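Local coordinates for tail spike protein (Acinetobacter phage vB_AbaP_AS12, PDB 6EU4), which probably recognises and degrades the capsular polysaccharide of its Acinetobacter baumannii host, acting as a trimeric tailspike at the start of phage infection, at residues 326-331 with 351-356; 388-393 with 421-426; 345-350 with 381-386; 282-287 with 311-316. One frame throughout, in Å; residues are numbered along the deposited sequence. Where two conformers were deposited one is given.

Contact 1: 326-331 with 351-356; sequences TCMNEH and NGQAIY
This is a parallel strand pair between successive turns of the beta-helix that forms the body of the tailspike. Strands 328-330 and 351-355 run 4.7 Å apart between their axes. Asn351 N donates to Cys327 O, nearly along the C=O axis, and Gln353 N donates to Asn329 O at 2.9 Å. His331 N then reaches Gln353 O, while the bond from Asn329 N to Asn351 O is weak.

Met328, Glu330, Asn351 and Gln353 share the face turned to a second subunit. The selenomethionine side chain of Met328 bends at chi3 (63°), which lays CE alongside the amides of Asn351 and Gln353; CE is 3.6 Å from Gln353 NE2. That NE2 donates to Asn351 OD1 at 3.0 Å and also bonds Gln292 of the second subunit. Glu330 and Gln353 lie side by side, and one water donates to OE1 of both.

On the buried face, Asn329 CG takes the crowded position between the backbone N and the carbonyl carbon (chi1 86°). Gly352 has no side chain to stand in its way. Asn329 OD1 sits 3.1 Å from Gly352 CA and 3.5 Å from Ile355 CD1, and this buried oxygen has no hydrogen-bond partner.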
# COMPACT_ATOMS: atom_id res chain seq x y z
N THR A 326 -2.92 -6.47 -1.25
CA THR A 326 -3.87 -7.24 -2.06
C THR A 326 -3.28 -8.59 -2.50
O THR A 326 -3.40 -8.98 -3.67
CB THR A 326 -4.35 -6.43 -3.28
OG1 THR A 326 -4.03 -5.03 -3.14
CG2 THR A 326 -5.87 -6.50 -3.39
N CYS A 327 -2.68 -9.31 -1.56
CA CYS A 327 -2.17 -10.66 -1.80
C CYS A 327 -3.26 -11.70 -1.57
O CYS A 327 -4.32 -11.42 -1.01
CB CYS A 327 -0.93 -10.92 -0.93
SG CYS A 327 0.49 -9.85 -1.45
N MSE A 328 -2.97 -12.92 -2.03
CA MSE A 328 -3.93 -14.02 -1.97
C MSE A 328 -3.30 -15.34 -1.58
O MSE A 328 -2.09 -15.54 -1.67
CB MSE A 328 -4.62 -14.21 -3.33
CG MSE A 328 -5.35 -12.99 -3.81
SE MSE A 328 -6.45 -13.41 -5.36
CE MSE A 328 -7.71 -14.68 -4.57
N ASN A 329 -4.16 -16.27 -1.18
CA ASN A 329 -3.81 -17.67 -1.15
C ASN A 329 -5.05 -18.47 -1.48
O ASN A 329 -6.19 -18.04 -1.23
CB ASN A 329 -3.25 -18.10 0.22
CG ASN A 329 -4.32 -18.48 1.19
OD1 ASN A 329 -4.91 -17.63 1.86
ND2 ASN A 329 -4.62 -19.78 1.24
N GLU A 330 -4.82 -19.66 -2.04
CA GLU A 330 -5.88 -20.62 -2.32
C GLU A 330 -5.38 -22.01 -1.97
O GLU A 330 -4.37 -22.46 -2.51
CB GLU A 330 -6.30 -20.58 -3.81
CG GLU A 330 -6.82 -19.21 -4.28
CD GLU A 330 -7.37 -19.21 -5.70
OE1 GLU A 330 -7.92 -20.24 -6.16
OE2 GLU A 330 -7.28 -18.14 -6.35
N HIS A 331 -6.12 -22.70 -1.08
CA HIS A 331 -5.90 -24.08 -0.67
C HIS A 331 -4.69 -24.17 0.25
O HIS A 331 -3.55 -24.32 -0.21
CB HIS A 331 -5.75 -25.02 -1.88
CG HIS A 331 -6.90 -24.94 -2.84
ND1 HIS A 331 -8.13 -25.47 -2.56
CD2 HIS A 331 -6.99 -24.34 -4.05
CE1 HIS A 331 -8.95 -25.20 -3.57
NE2 HIS A 331 -8.28 -24.52 -4.48
N ASN A 351 -7.00 -11.70 0.27
CA ASN A 351 -8.13 -12.52 -0.14
C ASN A 351 -7.64 -13.96 -0.06
O ASN A 351 -6.91 -14.44 -0.95
CB ASN A 351 -8.63 -12.11 -1.53
CG ASN A 351 -9.88 -12.85 -1.96
OD1 ASN A 351 -10.18 -13.95 -1.49
ND2 ASN A 351 -10.60 -12.26 -2.93
N GLY A 352 -7.95 -14.62 1.05
CA GLY A 352 -7.47 -15.97 1.33
C GLY A 352 -8.64 -16.95 1.29
O GLY A 352 -9.68 -16.72 1.90
N GLN A 353 -8.44 -18.05 0.55
CA GLN A 353 -9.52 -18.98 0.25
C GLN A 353 -9.11 -20.40 0.58
O GLN A 353 -7.95 -20.77 0.39
CB GLN A 353 -9.91 -18.88 -1.23
CG GLN A 353 -10.24 -17.44 -1.61
CD GLN A 353 -10.66 -17.29 -3.06
OE1 GLN A 353 -10.81 -18.28 -3.78
NE2 GLN A 353 -10.86 -16.04 -3.50
N ALA A 354 -10.07 -21.18 1.07
CA ALA A 354 -9.91 -22.61 1.25
C ALA A 354 -8.75 -22.88 2.21
O ALA A 354 -7.76 -23.53 1.88
CB ALA A 354 -9.73 -23.31 -0.10
N ILE A 355 -8.89 -22.33 3.40
CA ILE A 355 -7.91 -22.49 4.47
C ILE A 355 -8.52 -23.42 5.51
O ILE A 355 -9.48 -23.06 6.22
CB ILE A 355 -7.49 -21.15 5.09
CG1 ILE A 355 -6.89 -20.23 4.02
CG2 ILE A 355 -6.50 -21.40 6.26
CD1 ILE A 355 -6.95 -18.75 4.44
N TYR A 356 -7.97 -24.63 5.61
CA TYR A 356 -8.53 -25.69 6.45
C TYR A 356 -7.81 -25.68 7.79
O TYR A 356 -6.78 -26.33 7.97
CB TYR A 356 -8.43 -27.01 5.72
CG TYR A 356 -9.18 -26.89 4.45
CD1 TYR A 356 -10.58 -26.87 4.44
CD2 TYR A 356 -8.52 -26.69 3.26
CE1 TYR A 356 -11.29 -26.72 3.25
CE2 TYR A 356 -9.23 -26.54 2.06
CZ TYR A 356 -10.60 -26.55 2.07
OH TYR A 356 -11.29 -26.39 0.88
O HOH W 1 -9.99 -21.15 -4.06
O HOH W 2 -9.71 -27.42 -1.18

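Contact 2: 388-393 with 421-426; sequences FGFAYN and TTFAVP
Residues 388-390 and 422-423 pair in parallel around a single bridge, Phe388 with Phe423, in adjoining turns of the beta-helix, and then the chains leave the strands as loops. Phe388 N donates to Thr422 O at 2.8 Å, and Ala424 N donates back to Phe388 O at 3.1 Å. Both donors stand above the plane of the carbonyl they reach. Gly389 is the centre of an inverse gamma turn, closed by a weak bond from Phe390 N to Phe388 O. This turn ends the regular pairing.

Three phenylalanines gather on one side. Phe423 places CD1 against Phe388 CB, and the same CD1 lies 3.9 Å from Phe390 CD2, which sits at the edge of the Phe423 ring. Phe388 CB in turn covers one face of the Phe390 ring, off toward the rim. Thr421 CG2 comes to the edge of the Phe388 ring, 3.8 Å from CD1. Leu406 touches both Phe390 and Phe423 from another strand of the helix.

Beyond the strands a water bridges the loops, donating to Phe390 O and accepting from Val425 N. Val425 CG1 packs on Ala391 O, and CG2 on Phe390 O. Asn393 CG lies between its backbone N and carbonyl carbon (chi1 69°). From there Asn393 ND2 donates to Pro426 O at 3.0 Å, almost straight (173°) and on a lone pair of that carbonyl.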
# COMPACT_ATOMS: atom_id res chain seq x y z
N PHE A 388 -10.72 -13.56 4.89
CA PHE A 388 -9.93 -14.74 5.27
C PHE A 388 -10.82 -15.96 5.39
O PHE A 388 -11.62 -16.07 6.33
CB PHE A 388 -9.19 -14.48 6.57
CG PHE A 388 -8.15 -13.40 6.45
CD1 PHE A 388 -8.49 -12.07 6.67
CD2 PHE A 388 -6.85 -13.71 6.08
CE1 PHE A 388 -7.54 -11.07 6.56
CE2 PHE A 388 -5.91 -12.73 5.94
CZ PHE A 388 -6.25 -11.40 6.17
N GLY A 389 -10.63 -16.89 4.45
CA GLY A 389 -11.47 -18.05 4.31
C GLY A 389 -11.09 -19.19 5.24
O GLY A 389 -10.93 -20.33 4.80
N PHE A 390 -10.95 -18.89 6.54
CA PHE A 390 -10.71 -19.93 7.53
C PHE A 390 -11.98 -20.77 7.65
O PHE A 390 -13.04 -20.23 7.98
CB PHE A 390 -10.35 -19.31 8.88
CG PHE A 390 -9.15 -18.38 8.83
CD1 PHE A 390 -7.99 -18.75 8.16
CD2 PHE A 390 -9.19 -17.16 9.47
CE1 PHE A 390 -6.90 -17.90 8.11
CE2 PHE A 390 -8.12 -16.31 9.44
CZ PHE A 390 -6.97 -16.65 8.75
N ALA A 391 -11.89 -22.07 7.35
CA ALA A 391 -13.10 -22.85 7.12
C ALA A 391 -13.88 -23.12 8.40
O ALA A 391 -15.10 -23.29 8.33
CB ALA A 391 -12.75 -24.19 6.45
N TYR A 392 -13.20 -23.20 9.55
CA TYR A 392 -13.78 -23.84 10.72
C TYR A 392 -13.79 -22.96 11.97
O TYR A 392 -12.79 -22.35 12.35
CB TYR A 392 -13.03 -25.13 11.07
CG TYR A 392 -12.91 -26.09 9.91
CD1 TYR A 392 -14.01 -26.46 9.15
CD2 TYR A 392 -11.67 -26.57 9.53
CE1 TYR A 392 -13.88 -27.30 8.08
CE2 TYR A 392 -11.53 -27.41 8.47
CZ TYR A 392 -12.63 -27.77 7.74
OH TYR A 392 -12.46 -28.62 6.68
N ASN A 393 -14.93 -23.00 12.66
CA ASN A 393 -15.00 -22.63 14.07
C ASN A 393 -15.60 -23.82 14.82
O ASN A 393 -15.78 -24.91 14.24
CB ASN A 393 -15.77 -21.31 14.27
CG ASN A 393 -17.24 -21.41 13.97
OD1 ASN A 393 -17.83 -22.51 13.93
ND2 ASN A 393 -17.88 -20.25 13.78
N THR A 421 -12.47 -6.23 8.09
CA THR A 421 -11.93 -7.56 7.83
C THR A 421 -13.06 -8.56 7.96
O THR A 421 -13.86 -8.49 8.90
CB THR A 421 -10.81 -7.89 8.83
OG1 THR A 421 -9.77 -6.90 8.76
CG2 THR A 421 -10.22 -9.29 8.54
N THR A 422 -13.15 -9.50 7.02
CA THR A 422 -14.18 -10.52 7.09
C THR A 422 -13.56 -11.91 7.09
O THR A 422 -12.41 -12.12 6.66
CB THR A 422 -15.16 -10.41 5.92
OG1 THR A 422 -14.43 -10.38 4.68
CG2 THR A 422 -16.01 -9.14 6.09
N PHE A 423 -14.36 -12.85 7.61
CA PHE A 423 -13.98 -14.24 7.79
C PHE A 423 -15.09 -15.13 7.26
O PHE A 423 -16.27 -14.78 7.33
CB PHE A 423 -13.72 -14.55 9.26
CG PHE A 423 -12.70 -13.65 9.88
CD1 PHE A 423 -11.36 -13.93 9.74
CD2 PHE A 423 -13.08 -12.50 10.54
CE1 PHE A 423 -10.40 -13.08 10.24
CE2 PHE A 423 -12.12 -11.65 11.08
CZ PHE A 423 -10.78 -11.95 10.93
N ALA A 424 -14.70 -16.32 6.77
CA ALA A 424 -15.68 -17.22 6.17
C ALA A 424 -16.73 -17.66 7.17
O ALA A 424 -17.90 -17.82 6.80
CB ALA A 424 -14.98 -18.44 5.56
N VAL A 425 -16.34 -17.88 8.42
CA VAL A 425 -17.27 -18.23 9.49
C VAL A 425 -16.98 -17.34 10.69
O VAL A 425 -15.87 -16.80 10.83
CB VAL A 425 -17.18 -19.72 9.87
CG1 VAL A 425 -17.47 -20.57 8.65
CG2 VAL A 425 -15.82 -20.11 10.42
N PRO A 426 -17.95 -17.18 11.58
CA PRO A 426 -17.83 -16.19 12.65
C PRO A 426 -16.72 -16.48 13.65
O PRO A 426 -16.50 -17.63 14.06
CB PRO A 426 -19.20 -16.27 13.34
CG PRO A 426 -20.12 -16.86 12.36
CD PRO A 426 -19.32 -17.74 11.48
O HOH W 3 -13.50 -17.88 9.23

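Contact 3: 345-350 with 381-386; sequences VNISNF and VKLTGG
Val381 opens segment 381-386 beside Val345, and their side chains point to the same buried face of this parallel beta-helix pairing. Lys382 follows: its N donates to Val345 O at 3.0 Å, and its O accepts from Ile347 N at 2.9 Å, almost straight (173°). The Lys382 side chain is fully extended and puts NZ 3.1 Å from a water. That water also accepts from Asn346 ND2 and hydrogen-bonds Thr384 OG1, linking three side chains. Leu383 returns to the buried face, where CD2 lies 4.1 Å from Ile347 CD1, side by side. Thr384 N donates to Ile347 O, and Thr384 O takes Asn349 N at 2.8 Å. Thr384 OG1 also stands 3.2 Å from Asn346 OD1. Gly385 has positive phi; a second water accepts from Phe350 N and lies near Gly385 O and Ile347 O. Gly386 CA makes a CA-H...O contact of 3.2 Å with Phe350 O. With phi 89° and psi 165°, a CB would jam against Gly385 O and crowd Phe350 N.

Strand 321-334 flanks 345-348 on one side, and strand 414-417 flanks 381-384 on the other. Phe373 of strand 371-376 covers Ile347 and Leu383 from within. Asn349 and Gly386 bond to a second subunit.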
# COMPACT_ATOMS: atom_id res chain seq x y z
N VAL A 345 4.08 -6.86 10.37
CA VAL A 345 3.45 -7.33 9.14
C VAL A 345 2.11 -6.61 9.00
O VAL A 345 1.24 -6.73 9.87
CB VAL A 345 3.27 -8.85 9.13
CG1 VAL A 345 2.82 -9.33 7.76
CG2 VAL A 345 4.57 -9.56 9.54
N ASN A 346 1.96 -5.86 7.92
CA ASN A 346 0.69 -5.21 7.59
C ASN A 346 0.11 -5.97 6.42
O ASN A 346 0.72 -5.99 5.34
CB ASN A 346 0.89 -3.75 7.23
CG ASN A 346 -0.43 -3.03 7.03
OD1 ASN A 346 -1.50 -3.64 7.00
ND2 ASN A 346 -0.36 -1.71 6.96
N ILE A 347 -1.03 -6.60 6.63
CA ILE A 347 -1.69 -7.40 5.60
C ILE A 347 -2.93 -6.62 5.17
O ILE A 347 -3.92 -6.55 5.92
CB ILE A 347 -2.06 -8.80 6.12
CG1 ILE A 347 -0.80 -9.51 6.68
CG2 ILE A 347 -2.68 -9.61 5.03
CD1 ILE A 347 -1.05 -10.88 7.21
N SER A 348 -2.89 -6.02 3.98
CA SER A 348 -3.94 -5.09 3.55
C SER A 348 -4.72 -5.70 2.40
O SER A 348 -4.15 -6.06 1.36
CB SER A 348 -3.35 -3.73 3.13
OG SER A 348 -2.71 -3.78 1.87
N ASN A 349 -6.04 -5.83 2.59
CA ASN A 349 -6.94 -6.31 1.54
C ASN A 349 -6.53 -7.68 1.01
O ASN A 349 -6.55 -7.94 -0.19
CB ASN A 349 -7.02 -5.27 0.42
CG ASN A 349 -8.27 -5.37 -0.41
OD1 ASN A 349 -9.11 -6.23 -0.20
ND2 ASN A 349 -8.41 -4.44 -1.37
N PHE A 350 -6.17 -8.58 1.92
CA PHE A 350 -5.91 -9.97 1.57
C PHE A 350 -7.18 -10.65 1.08
O PHE A 350 -8.31 -10.23 1.37
CB PHE A 350 -5.35 -10.74 2.78
CG PHE A 350 -4.53 -11.94 2.41
CD1 PHE A 350 -3.19 -11.80 2.09
CD2 PHE A 350 -5.09 -13.22 2.37
CE1 PHE A 350 -2.42 -12.88 1.72
CE2 PHE A 350 -4.32 -14.31 2.01
CZ PHE A 350 -2.98 -14.15 1.68
N VAL A 381 1.16 -7.13 14.11
CA VAL A 381 0.47 -7.68 12.95
C VAL A 381 -0.86 -6.96 12.84
O VAL A 381 -1.61 -6.90 13.83
CB VAL A 381 0.27 -9.20 13.08
CG1 VAL A 381 -0.67 -9.73 12.02
CG2 VAL A 381 1.61 -9.92 12.99
N LYS A 382 -1.16 -6.42 11.66
CA LYS A 382 -2.42 -5.72 11.44
C LYS A 382 -3.12 -6.27 10.21
O LYS A 382 -2.50 -6.42 9.15
CB LYS A 382 -2.20 -4.22 11.24
CG LYS A 382 -3.49 -3.48 10.96
CD LYS A 382 -3.24 -2.00 10.94
CE LYS A 382 -4.54 -1.19 10.80
NZ LYS A 382 -4.26 0.26 10.52
N LEU A 383 -4.42 -6.55 10.36
CA LEU A 383 -5.27 -6.92 9.24
C LEU A 383 -6.07 -5.68 8.86
O LEU A 383 -6.98 -5.27 9.59
CB LEU A 383 -6.19 -8.08 9.60
CG LEU A 383 -5.50 -9.28 10.27
CD1 LEU A 383 -6.48 -10.41 10.47
CD2 LEU A 383 -4.31 -9.76 9.48
N THR A 384 -5.68 -5.06 7.75
CA THR A 384 -6.36 -3.89 7.20
C THR A 384 -7.33 -4.39 6.15
O THR A 384 -6.94 -4.68 5.02
CB THR A 384 -5.34 -2.92 6.60
OG1 THR A 384 -4.40 -2.53 7.62
CG2 THR A 384 -6.03 -1.68 6.06
N GLY A 385 -8.60 -4.49 6.53
CA GLY A 385 -9.57 -5.15 5.69
C GLY A 385 -9.18 -6.59 5.40
O GLY A 385 -8.61 -7.29 6.24
N GLY A 386 -9.49 -7.02 4.19
CA GLY A 386 -9.24 -8.39 3.78
C GLY A 386 -10.39 -9.32 4.09
O GLY A 386 -11.32 -9.01 4.85
O HOH W 4 -3.18 -0.13 7.63
O HOH W 5 -6.13 -8.03 4.98

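Contact 4: 282-287 with 311-316; sequences GLYGWD and AKALFK
Lys316 carries much of this contact between two adjacent turns of the parallel beta-helix. Its CG is anti to the backbone N (chi1 176°), and the chain stays extended to the tip, crossing the Tyr284 ring obliquely. CB starts 3.7 Å from Tyr284 CD1. CD lies over one face of the ring, offset toward the rim and 3.5 Å from Tyr284 CZ, which makes a CH-pi contact. CE passes the phenol oxygen. NZ ends 3.7 Å from Tyr284 OH and donates to a water at 2.8 Å, and that water donates to Asp287 OD2. The lysine and aspartate charges are thus linked through water and do not touch; Asp287 OD2 has its salt bridge with Arg253. The positive neighbours would tend to keep Asp287 ionised.

Lys312 meets the same tyrosine elsewhere, with CB 3.4 Å from Tyr284 CE1. Its CD lies alongside Leu283 CD1. Ala313 CB is in plane at the edge of the Tyr284 ring.

The backbones are joined by Lys312 N to Leu283 O, Trp286 N to Leu314 O and Lys316 N to Trp286 O. The last is 2.9 Å long and almost straight (177°). On the other face, Trp286 CD1 packs 3.6 Å from Phe315 CE1, with the ring planes oblique.

Inside the helix, Phe255 stacks on Trp286, and Phe273 meets it edge-to-face. Phe337 of strand 336-341 meets Phe315 edge-to-face. Strands 253-257 and 336-341 lie on the two flanks of this pair.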
# COMPACT_ATOMS: atom_id res chain seq x y z
N GLY A 282 5.40 -27.89 1.11
CA GLY A 282 4.86 -28.71 2.17
C GLY A 282 5.28 -28.31 3.58
O GLY A 282 4.73 -28.86 4.55
N LEU A 283 6.22 -27.37 3.72
CA LEU A 283 6.72 -26.92 5.02
C LEU A 283 6.43 -25.45 5.27
O LEU A 283 5.74 -25.13 6.24
CB LEU A 283 8.23 -27.21 5.12
CG LEU A 283 8.94 -26.74 6.39
CD1 LEU A 283 8.36 -27.42 7.59
CD2 LEU A 283 10.46 -26.98 6.33
N TYR A 284 6.95 -24.54 4.44
CA TYR A 284 6.59 -23.13 4.45
C TYR A 284 6.45 -22.64 3.01
O TYR A 284 7.26 -22.98 2.16
CB TYR A 284 7.64 -22.24 5.12
CG TYR A 284 7.91 -22.57 6.55
CD1 TYR A 284 6.95 -22.32 7.53
CD2 TYR A 284 9.14 -23.08 6.95
CE1 TYR A 284 7.19 -22.60 8.84
CE2 TYR A 284 9.38 -23.39 8.27
CZ TYR A 284 8.40 -23.14 9.21
OH TYR A 284 8.64 -23.41 10.53
N GLY A 285 5.47 -21.77 2.77
CA GLY A 285 5.42 -21.07 1.51
C GLY A 285 6.56 -20.07 1.40
O GLY A 285 7.38 -20.12 0.48
N TRP A 286 6.60 -19.15 2.36
CA TRP A 286 7.64 -18.15 2.47
C TRP A 286 8.30 -18.29 3.83
O TRP A 286 7.61 -18.31 4.86
CB TRP A 286 7.05 -16.75 2.36
CG TRP A 286 6.39 -16.44 1.08
CD1 TRP A 286 5.16 -16.85 0.67
CD2 TRP A 286 6.91 -15.60 0.04
NE1 TRP A 286 4.88 -16.32 -0.57
CE2 TRP A 286 5.94 -15.55 -0.97
CE3 TRP A 286 8.10 -14.88 -0.12
CZ2 TRP A 286 6.12 -14.83 -2.15
CZ3 TRP A 286 8.28 -14.16 -1.29
CH2 TRP A 286 7.29 -14.14 -2.29
N ASP A 287 9.61 -18.44 3.84
CA ASP A 287 10.40 -18.56 5.06
C ASP A 287 11.32 -17.33 5.06
O ASP A 287 12.34 -17.33 4.36
CB ASP A 287 11.18 -19.88 5.08
CG ASP A 287 11.95 -20.10 6.36
OD1 ASP A 287 12.17 -19.11 7.12
OD2 ASP A 287 12.36 -21.26 6.62
N ALA A 311 1.50 -28.05 6.27
CA ALA A 311 2.66 -27.19 6.39
C ALA A 311 2.71 -26.63 7.80
O ALA A 311 1.71 -26.63 8.53
CB ALA A 311 2.60 -26.06 5.36
N LYS A 312 3.87 -26.14 8.20
CA LYS A 312 3.92 -25.45 9.48
C LYS A 312 3.24 -24.10 9.38
O LYS A 312 2.44 -23.73 10.25
CB LYS A 312 5.37 -25.30 9.96
CG LYS A 312 5.92 -26.64 10.47
CD LYS A 312 7.35 -26.47 11.05
CE LYS A 312 8.04 -27.80 11.36
NZ LYS A 312 7.14 -28.84 11.94
N ALA A 313 3.54 -23.34 8.32
CA ALA A 313 2.92 -22.04 8.12
C ALA A 313 2.94 -21.68 6.64
O ALA A 313 3.87 -22.04 5.92
CB ALA A 313 3.64 -20.94 8.91
N LEU A 314 1.96 -20.90 6.21
CA LEU A 314 2.06 -20.30 4.89
C LEU A 314 3.21 -19.30 4.86
O LEU A 314 4.08 -19.36 3.97
CB LEU A 314 0.75 -19.60 4.50
CG LEU A 314 0.75 -18.82 3.18
CD1 LEU A 314 1.22 -19.67 2.02
CD2 LEU A 314 -0.65 -18.28 2.90
N PHE A 315 3.22 -18.38 5.82
CA PHE A 315 4.27 -17.38 6.01
C PHE A 315 4.94 -17.57 7.36
O PHE A 315 4.27 -17.50 8.41
CB PHE A 315 3.71 -15.96 5.96
CG PHE A 315 2.82 -15.66 4.78
CD1 PHE A 315 3.37 -15.42 3.53
CD2 PHE A 315 1.44 -15.53 4.93
CE1 PHE A 315 2.55 -15.12 2.45
CE2 PHE A 315 0.62 -15.25 3.86
CZ PHE A 315 1.17 -15.04 2.61
N LYS A 316 6.24 -17.74 7.34
CA LYS A 316 7.07 -17.68 8.54
C LYS A 316 7.91 -16.42 8.41
O LYS A 316 8.73 -16.30 7.49
CB LYS A 316 7.95 -18.92 8.68
CG LYS A 316 8.89 -18.82 9.87
CD LYS A 316 9.77 -20.06 10.01
CE LYS A 316 10.67 -19.97 11.20
NZ LYS A 316 11.50 -21.22 11.33
O HOH W 6 13.05 -21.81 9.04

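How the contacts relate
All four contacts join neighbouring turns of one parallel beta-helix. Contact 4 comes first along the chain. Contacts 1 and 3 follow and interleave: 345-350 comes after 326-331 and runs directly into 351-356, and 381-386 follows. Contact 2 closes the series. The centres of contacts 1 and 2 are about 11 Å apart, and strands 351-355 and 387-390 are neighbours. Contacts 2 and 4 are farthest apart, about 20 Å between centres, and do not touch. Phe350 of contact 3 packs against Phe388 of contact 2 and Phe315 of contact 4, so the faces share one interior. Contacts 1, 2 and 3 also touch a second subunit, which ties the stacked turns to the trimer.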